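PDB 2NYG: SPbeta prophage-derived aminoglycoside N(3')-acetyltransferase-like protein YokD from Bacillus subtilis, which binds coenzyme A and, as a member of the antibiotic N-acetyltransferase family, probably transfers acetyl groups and may contribute to antibiotic resistance. Local coordinates for residues Leu27-Val33 / Val59-Thr65; Cys183-Ala187 / Leu252-Val256. One frame throughout, in Å; residues are numbered along the deposited sequence.

Interaction 1: Leu27-Val33 / Val59-Thr65; sequences LKKGMTV and VVTEEGT
G30 gives its backbone N-H to the carbonyl of V60, the last residue of helix 48-60, across 3.0 Å from G30 N to V60 O. The bond is nearly straight at the hydrogen (165°), but the donor stands above the carbonyl plane, 45° out of it, and so misses the lone-pair directions. V59 O, one residue earlier, receives a CA-H contact from K29, with K29 CA 3.5 Å away. Further along, the pairing becomes that of a sheet: V33 N donates to T65 O at 2.9 Å, while T65 N donates to M31 O, a bond that is less sure because the position of M31 O is less certain. The T32-T65 pairing is parallel, and it marks the start of strands 32-37 and 65-69, the two strands of a beta-alpha-beta crossover whose connecting helix is 48-60. T32 and T65 lie side by side on one face of the sheet, T32 OG1 3.6 Å from T65 CB; T65 OG1 is satisfied by H141 N beyond the pair. Tight turns bring the chains into position: a type II turn from K28 to M31, closed by M31 N on K28 O, and a type I turn from T61 to G64, closed by G64 N on T61 O. G30, with positive phi, and G64 come within 3.4 Å, CA to CA. With CG anti to the backbone N (chi1 168°), the extended K29 chain runs across T61, whose CG2 lies 3.4 Å from K29 CG. K29 NZ and E63 OE2, of opposite charge, are 5.3 Å apart, too far for a salt bridge. On the buried side L27 CD2 meets V59 CG1 at 3.8 Å.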
ATOM      1  N   LEU A  27     -21.419   4.940  14.437  1.00 36.27           N
ATOM      2  CA  LEU A  27     -20.823   5.845  13.477  1.00 36.40           C
ATOM      3  C   LEU A  27     -21.943   6.502  12.683  1.00 37.24           C
ATOM      4  O   LEU A  27     -22.827   5.824  12.169  1.00 37.45           O
ATOM      5  CB  LEU A  27     -19.894   5.071  12.551  1.00 35.66           C
ATOM      6  CG  LEU A  27     -18.882   5.934  11.821  1.00 33.81           C
ATOM      7  CD1 LEU A  27     -17.906   6.513  12.837  1.00 36.32           C
ATOM      8  CD2 LEU A  27     -18.152   5.106  10.793  1.00 35.71           C
ATOM      9  N   LYS A  28     -21.906   7.825  12.576  1.00 38.82           N
ATOM     10  CA  LYS A  28     -22.955   8.532  11.862  1.00 41.05           C
ATOM     11  C   LYS A  28     -22.499   9.527  10.799  1.00 40.42           C
ATOM     12  O   LYS A  28     -21.335   9.910  10.726  1.00 41.26           O
ATOM     13  CB  LYS A  28     -23.872   9.235  12.873  1.00 42.86           C
ATOM     14  CG  LYS A  28     -24.552   8.265  13.826  1.00 45.58           C
ATOM     15  CD  LYS A  28     -25.531   8.951  14.761  1.00 48.24           C
ATOM     16  CE  LYS A  28     -26.337   7.915  15.539  1.00 50.42           C
ATOM     17  NZ  LYS A  28     -27.246   8.521  16.548  1.00 53.54           N
ATOM     18  N   LYS A  29     -23.449   9.919   9.966  1.00 38.82           N
ATOM     19  CA  LYS A  29     -23.219  10.866   8.896  1.00 38.87           C
ATOM     20  C   LYS A  29     -22.675  12.191   9.420  1.00 36.44           C
ATOM     21  O   LYS A  29     -23.209  12.750  10.370  1.00 36.76           O
ATOM     22  CB  LYS A  29     -24.544  11.105   8.151  1.00 42.86           C
ATOM     23  CG  LYS A  29     -24.527  12.290   7.199  1.00 46.67           C
ATOM     24  CD  LYS A  29     -25.698  12.303   6.228  1.00 52.63           C
ATOM     25  CE  LYS A  29     -25.441  13.329   5.115  1.00 55.57           C
ATOM     26  NZ  LYS A  29     -26.523  13.413   4.091  1.00 58.75           N
ATOM     27  N   GLY A  30     -21.610  12.685   8.800  1.00 36.37           N
ATOM     28  CA  GLY A  30     -21.033  13.960   9.200  1.00 34.78           C
ATOM     29  C   GLY A  30     -20.101  13.912  10.392  1.00 34.15           C
ATOM     30  O   GLY A  30     -19.549  14.918  10.808  1.00 35.39           O
ATOM     31  N   MET A  31     -19.927  12.724  10.941  1.00 34.66           N
ATOM     32  CA  MET A  31     -19.058  12.509  12.085  1.00 32.66           C
ATOM     33  C   MET A  31     -17.589  12.553  11.642  1.00 31.34           C
ATOM     34  O   MET A  31     -17.246  12.064  10.578  1.00 32.00           O
ATOM     35  CB  MET A  31     -19.381  11.138  12.668  1.00 34.42           C
ATOM     36  CG  MET A  31     -19.130  10.967  14.127  1.00 38.17           C
ATOM     37  SD  MET A  31     -19.780   9.368  14.640  1.00 43.79           S
ATOM     38  CE  MET A  31     -21.021   9.853  15.882  1.00 40.73           C
ATOM     39  N   THR A  32     -16.724  13.167  12.434  1.00 29.75           N
ATOM     40  CA  THR A  32     -15.305  13.180  12.090  1.00 27.85           C
ATOM     41  C   THR A  32     -14.722  12.109  12.980  1.00 28.18           C
ATOM     42  O   THR A  32     -14.898  12.165  14.196  1.00 28.06           O
ATOM     43  CB  THR A  32     -14.633  14.502  12.415  1.00 27.82           C
ATOM     44  OG1 THR A  32     -15.197  15.522  11.592  1.00 29.53           O
ATOM     45  CG2 THR A  32     -13.144  14.414  12.130  1.00 28.97           C
ATOM     46  N   VAL A  33     -14.042  11.133  12.394  1.00 27.04           N
ATOM     47  CA  VAL A  33     -13.515  10.047  13.201  1.00 25.54           C
ATOM     48  C   VAL A  33     -12.097   9.580  12.886  1.00 27.84           C
ATOM     49  O   VAL A  33     -11.730   9.361  11.730  1.00 29.22           O
ATOM     50  CB  VAL A  33     -14.493   8.829  13.136  1.00 25.02           C
ATOM     51  CG1 VAL A  33     -14.653   8.364  11.708  1.00 23.47           C
ATOM     52  CG2 VAL A  33     -14.006   7.708  14.022  1.00 25.58           C
ATOM     53  N   VAL A  59     -20.748   5.539   5.346  1.00 40.26           N
ATOM     54  CA  VAL A  59     -21.366   5.889   6.598  1.00 38.14           C
ATOM     55  C   VAL A  59     -21.137   7.345   6.934  1.00 41.14           C
ATOM     56  O   VAL A  59     -22.091   8.106   7.096  1.00 42.84           O
ATOM     57  CB  VAL A  59     -20.841   4.989   7.722  1.00 36.74           C
ATOM     58  CG1 VAL A  59     -21.489   5.365   9.043  1.00 32.90           C
ATOM     59  CG2 VAL A  59     -21.135   3.538   7.385  1.00 34.30           C
ATOM     60  N   VAL A  60     -19.870   7.738   7.002  1.00 43.71           N
ATOM     61  CA  VAL A  60     -19.517   9.104   7.370  1.00 43.78           C
ATOM     62  C   VAL A  60     -19.910  10.173   6.349  1.00 44.16           C
ATOM     63  O   VAL A  60     -19.909  11.364   6.656  1.00 44.97           O
ATOM     64  CB  VAL A  60     -18.008   9.193   7.693  1.00 42.26           C
ATOM     65  CG1 VAL A  60     -17.258   9.948   6.607  1.00 39.75           C
ATOM     66  CG2 VAL A  60     -17.824   9.849   9.033  1.00 44.50           C
ATOM     67  N   THR A  61     -20.245   9.741   5.141  1.00 44.27           N
ATOM     68  CA  THR A  61     -20.664  10.646   4.067  1.00 45.89           C
ATOM     69  C   THR A  61     -19.664  11.748   3.736  1.00 45.92           C
ATOM     70  O   THR A  61     -18.716  11.992   4.472  1.00 46.95           O
ATOM     71  CB  THR A  61     -22.032  11.311   4.386  1.00 45.80           C
ATOM     72  OG1 THR A  61     -22.650  11.721   3.171  1.00 48.80           O
ATOM     73  CG2 THR A  61     -21.847  12.552   5.202  1.00 46.38           C
ATOM     74  N   GLU A  62     -19.891  12.412   2.612  1.00 47.06           N
ATOM     75  CA  GLU A  62     -19.029  13.498   2.151  1.00 47.60           C
ATOM     76  C   GLU A  62     -19.078  14.722   3.084  1.00 45.62           C
ATOM     77  O   GLU A  62     -18.345  15.695   2.897  1.00 45.41           O
ATOM     78  CB  GLU A  62     -19.456  13.888   0.736  1.00 50.92           C
ATOM     79  CG  GLU A  62     -18.603  14.963   0.081  1.00 56.76           C
ATOM     80  CD  GLU A  62     -19.007  15.227  -1.372  1.00 60.04           C
ATOM     81  OE1 GLU A  62     -18.901  14.292  -2.201  1.00 60.27           O
ATOM     82  OE2 GLU A  62     -19.430  16.369  -1.675  1.00 59.43           O
ATOM     83  N   GLU A  63     -19.952  14.651   4.084  1.00 44.24           N
ATOM     84  CA  GLU A  63     -20.126  15.707   5.076  1.00 44.89           C
ATOM     85  C   GLU A  63     -19.295  15.338   6.306  1.00 44.98           C
ATOM     86  O   GLU A  63     -19.006  16.180   7.159  1.00 44.32           O
ATOM     87  CB  GLU A  63     -21.598  15.816   5.479  1.00 47.77           C
ATOM     88  CG  GLU A  63     -22.560  16.077   4.330  1.00 51.29           C
ATOM     89  CD  GLU A  63     -22.728  17.560   4.010  1.00 54.00           C
ATOM     90  OE1 GLU A  63     -21.712  18.286   3.900  1.00 53.88           O
ATOM     91  OE2 GLU A  63     -23.890  17.997   3.863  1.00 55.32           O
ATOM     92  N   GLY A  64     -18.941  14.056   6.392  1.00 43.93           N
ATOM     93  CA  GLY A  64     -18.124  13.561   7.484  1.00 41.39           C
ATOM     94  C   GLY A  64     -16.654  13.626   7.096  1.00 40.45           C
ATOM     95  O   GLY A  64     -16.305  13.977   5.966  1.00 39.13           O
ATOM     96  N   THR A  65     -15.781  13.278   8.031  1.00 38.46           N
ATOM     97  CA  THR A  65     -14.348  13.330   7.778  1.00 36.66           C
ATOM     98  C   THR A  65     -13.695  12.117   8.426  1.00 35.52           C
ATOM     99  O   THR A  65     -13.914  11.874   9.601  1.00 36.21           O
ATOM    100  CB  THR A  65     -13.714  14.633   8.403  1.00 36.27           C
ATOM    101  OG1 THR A  65     -14.389  15.805   7.916  1.00 37.96           O
ATOM    102  CG2 THR A  65     -12.252  14.743   8.050  1.00 35.93           C
TER

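Interaction 2: Cys183-Ala187 / Leu252-Val256; sequences CFHLA and LTEAV
The ring of F184 meets the helix 252-256 with its edge: A255 O lies close to the ring plane, 3.4 Å from F184 CE2, and the carbonyl carbon of A255 is also in plane at that rim. The same ring atom touches A255 CB at 3.7 Å. A chi1 of -73° sets CG beside the residue's own backbone N, and the end of the ring comes nearer to A255 than its start; elsewhere it packs on V227 of helix 224-234 and on A259. V256 buries more of its surface in the contact than any other residue. Both methyls take part: CG1 is nearest to L186 CD2 at 3.8 Å, the two side chains crossing at about a right angle, and CG2 to C183 O at 3.7 Å. A187 CB comes up beside V256, 3.7 Å from V256 O. At the N-terminal end C183 CB abuts L252 CG at 3.8 Å, and its sulfur makes a looser approach to A255 CB. The short, weakly bonded helix 183-187 thereby packs on the first turn of the C-terminal helix 252-268, the two axes 8.9 Å apart at closest approach and crossing at -44°. Helix 160-166 borders the same cluster, with L161 and Y165 against L186, and L164 against L252. No hydrogen bond spans the two segments, and all seven touching residues are buried. Cohesion across the contact therefore comes from fitting apolar surfaces, and the aromatic C-H edge turned to A255 O is consistent with a modest electrostatic contribution.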
ATOM      1  N   CYS A 183      -4.514   9.336  19.851  1.00 32.52           N
ATOM      2  CA  CYS A 183      -4.964  10.577  20.470  1.00 33.72           C
ATOM      3  C   CYS A 183      -4.359  10.831  21.853  1.00 33.87           C
ATOM      4  O   CYS A 183      -4.113  11.983  22.223  1.00 35.10           O
ATOM      5  CB  CYS A 183      -6.491  10.618  20.556  1.00 33.66           C
ATOM      6  SG  CYS A 183      -7.198   9.374  21.630  1.00 42.61           S
ATOM      7  N   PHE A 184      -4.118   9.769  22.619  1.00 33.04           N
ATOM      8  CA  PHE A 184      -3.537   9.919  23.949  1.00 33.26           C
ATOM      9  C   PHE A 184      -2.205  10.668  23.967  1.00 34.57           C
ATOM     10  O   PHE A 184      -1.932  11.423  24.904  1.00 34.24           O
ATOM     11  CB  PHE A 184      -3.375   8.552  24.602  1.00 32.10           C
ATOM     12  CG  PHE A 184      -4.670   7.941  25.034  1.00 32.32           C
ATOM     13  CD1 PHE A 184      -4.807   6.564  25.131  1.00 32.12           C
ATOM     14  CD2 PHE A 184      -5.765   8.749  25.334  1.00 31.70           C
ATOM     15  CE1 PHE A 184      -6.019   6.002  25.518  1.00 31.31           C
ATOM     16  CE2 PHE A 184      -6.974   8.197  25.720  1.00 29.72           C
ATOM     17  CZ  PHE A 184      -7.103   6.823  25.812  1.00 31.05           C
ATOM     18  N   HIS A 185      -1.380  10.459  22.941  1.00 33.51           N
ATOM     19  CA  HIS A 185      -0.100  11.138  22.870  1.00 34.66           C
ATOM     20  C   HIS A 185      -0.300  12.624  23.125  1.00 35.87           C
ATOM     21  O   HIS A 185       0.531  13.252  23.765  1.00 36.97           O
ATOM     22  CB  HIS A 185       0.556  10.975  21.492  1.00 37.49           C
ATOM     23  CG  HIS A 185       1.191   9.637  21.254  1.00 38.24           C
ATOM     24  ND1 HIS A 185       2.236   9.160  22.013  1.00 38.84           N
ATOM     25  CD2 HIS A 185       0.964   8.704  20.297  1.00 38.74           C
ATOM     26  CE1 HIS A 185       2.628   7.992  21.533  1.00 39.41           C
ATOM     27  NE2 HIS A 185       1.872   7.693  20.493  1.00 40.05           N
ATOM     28  N   LEU A 186      -1.391  13.191  22.616  1.00 35.08           N
ATOM     29  CA  LEU A 186      -1.646  14.615  22.808  1.00 36.24           C
ATOM     30  C   LEU A 186      -1.627  15.024  24.288  1.00 37.40           C
ATOM     31  O   LEU A 186      -1.077  16.074  24.636  1.00 38.42           O
ATOM     32  CB  LEU A 186      -2.981  15.011  22.175  1.00 36.65           C
ATOM     33  CG  LEU A 186      -3.458  16.463  22.344  1.00 38.47           C
ATOM     34  CD1 LEU A 186      -2.490  17.466  21.707  1.00 35.30           C
ATOM     35  CD2 LEU A 186      -4.835  16.579  21.722  1.00 39.61           C
ATOM     36  N   ALA A 187      -2.226  14.208  25.156  1.00 37.63           N
ATOM     37  CA  ALA A 187      -2.236  14.504  26.584  1.00 36.74           C
ATOM     38  C   ALA A 187      -0.799  14.631  27.126  1.00 36.59           C
ATOM     39  O   ALA A 187      -0.533  15.447  28.015  1.00 36.83           O
ATOM     40  CB  ALA A 187      -2.988  13.423  27.327  1.00 35.34           C
ATOM     41  N   LEU A 252     -12.990  11.799  21.250  1.00 33.39           N
ATOM     42  CA  LEU A 252     -11.556  11.988  21.267  1.00 33.82           C
ATOM     43  C   LEU A 252     -11.202  13.023  22.319  1.00 36.41           C
ATOM     44  O   LEU A 252     -10.305  12.812  23.139  1.00 36.43           O
ATOM     45  CB  LEU A 252     -11.054  12.409  19.887  1.00 34.00           C
ATOM     46  CG  LEU A 252      -9.549  12.630  19.673  1.00 33.36           C
ATOM     47  CD1 LEU A 252      -9.190  12.457  18.228  1.00 31.45           C
ATOM     48  CD2 LEU A 252      -9.162  14.018  20.142  1.00 33.70           C
ATOM     49  N   THR A 253     -11.932  14.141  22.304  1.00 38.64           N
ATOM     50  CA  THR A 253     -11.734  15.214  23.270  1.00 39.44           C
ATOM     51  C   THR A 253     -11.869  14.680  24.701  1.00 40.14           C
ATOM     52  O   THR A 253     -11.125  15.059  25.601  1.00 41.17           O
ATOM     53  CB  THR A 253     -12.765  16.308  23.053  1.00 38.43           C
ATOM     54  OG1 THR A 253     -12.640  16.806  21.717  1.00 39.54           O
ATOM     55  CG2 THR A 253     -12.557  17.431  24.025  1.00 37.18           C
ATOM     56  N   GLU A 254     -12.833  13.796  24.883  1.00 40.09           N
ATOM     57  CA  GLU A 254     -13.127  13.192  26.170  1.00 38.54           C
ATOM     58  C   GLU A 254     -12.007  12.255  26.581  1.00 38.75           C
ATOM     59  O   GLU A 254     -11.666  12.142  27.756  1.00 40.62           O
ATOM     60  CB  GLU A 254     -14.438  12.445  26.027  1.00 40.31           C
ATOM     61  CG  GLU A 254     -15.075  11.880  27.259  1.00 43.01           C
ATOM     62  CD  GLU A 254     -16.546  11.586  27.013  1.00 45.74           C
ATOM     63  OE1 GLU A 254     -17.101  10.663  27.638  1.00 46.82           O
ATOM     64  OE2 GLU A 254     -17.162  12.296  26.195  1.00 47.39           O
ATOM     65  N   ALA A 255     -11.430  11.576  25.599  1.00 38.01           N
ATOM     66  CA  ALA A 255     -10.352  10.637  25.848  1.00 36.47           C
ATOM     67  C   ALA A 255      -9.067  11.379  26.186  1.00 36.10           C
ATOM     68  O   ALA A 255      -8.335  10.998  27.094  1.00 36.46           O
ATOM     69  CB  ALA A 255     -10.144   9.738  24.617  1.00 34.74           C
ATOM     70  N   VAL A 256      -8.777  12.441  25.457  1.00 35.60           N
ATOM     71  CA  VAL A 256      -7.552  13.170  25.738  1.00 36.81           C
ATOM     72  C   VAL A 256      -7.584  13.753  27.147  1.00 36.64           C
ATOM     73  O   VAL A 256      -6.626  13.612  27.913  1.00 36.00           O
ATOM     74  CB  VAL A 256      -7.303  14.319  24.716  1.00 35.28           C
ATOM     75  CG1 VAL A 256      -6.008  15.043  25.048  1.00 34.01           C
ATOM     76  CG2 VAL A 256      -7.215  13.753  23.309  1.00 34.45           C
TER

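How the interactions relate
Interaction 1 and interaction 2 follow one another along the chain, the first closing before the second opens, and their centres are 20 Å apart. They do not touch, their nearest atoms being about 7 Å from each other. The mixed sheet relates them: strand 32-37, which begins in interaction 1, lies beside strand 170-174, itself next to strand 245-251, which leads straight into helix 252-268 of interaction 2. S169 makes a further link, touching T32 and hydrogen-bonding through its backbone to L252. Neither contact reaches the coenzyme A: the side chain of V33 is about 12 Å from the bound coenzyme A, and the side chain of C183 is about 12 Å from the bound coenzyme A as well.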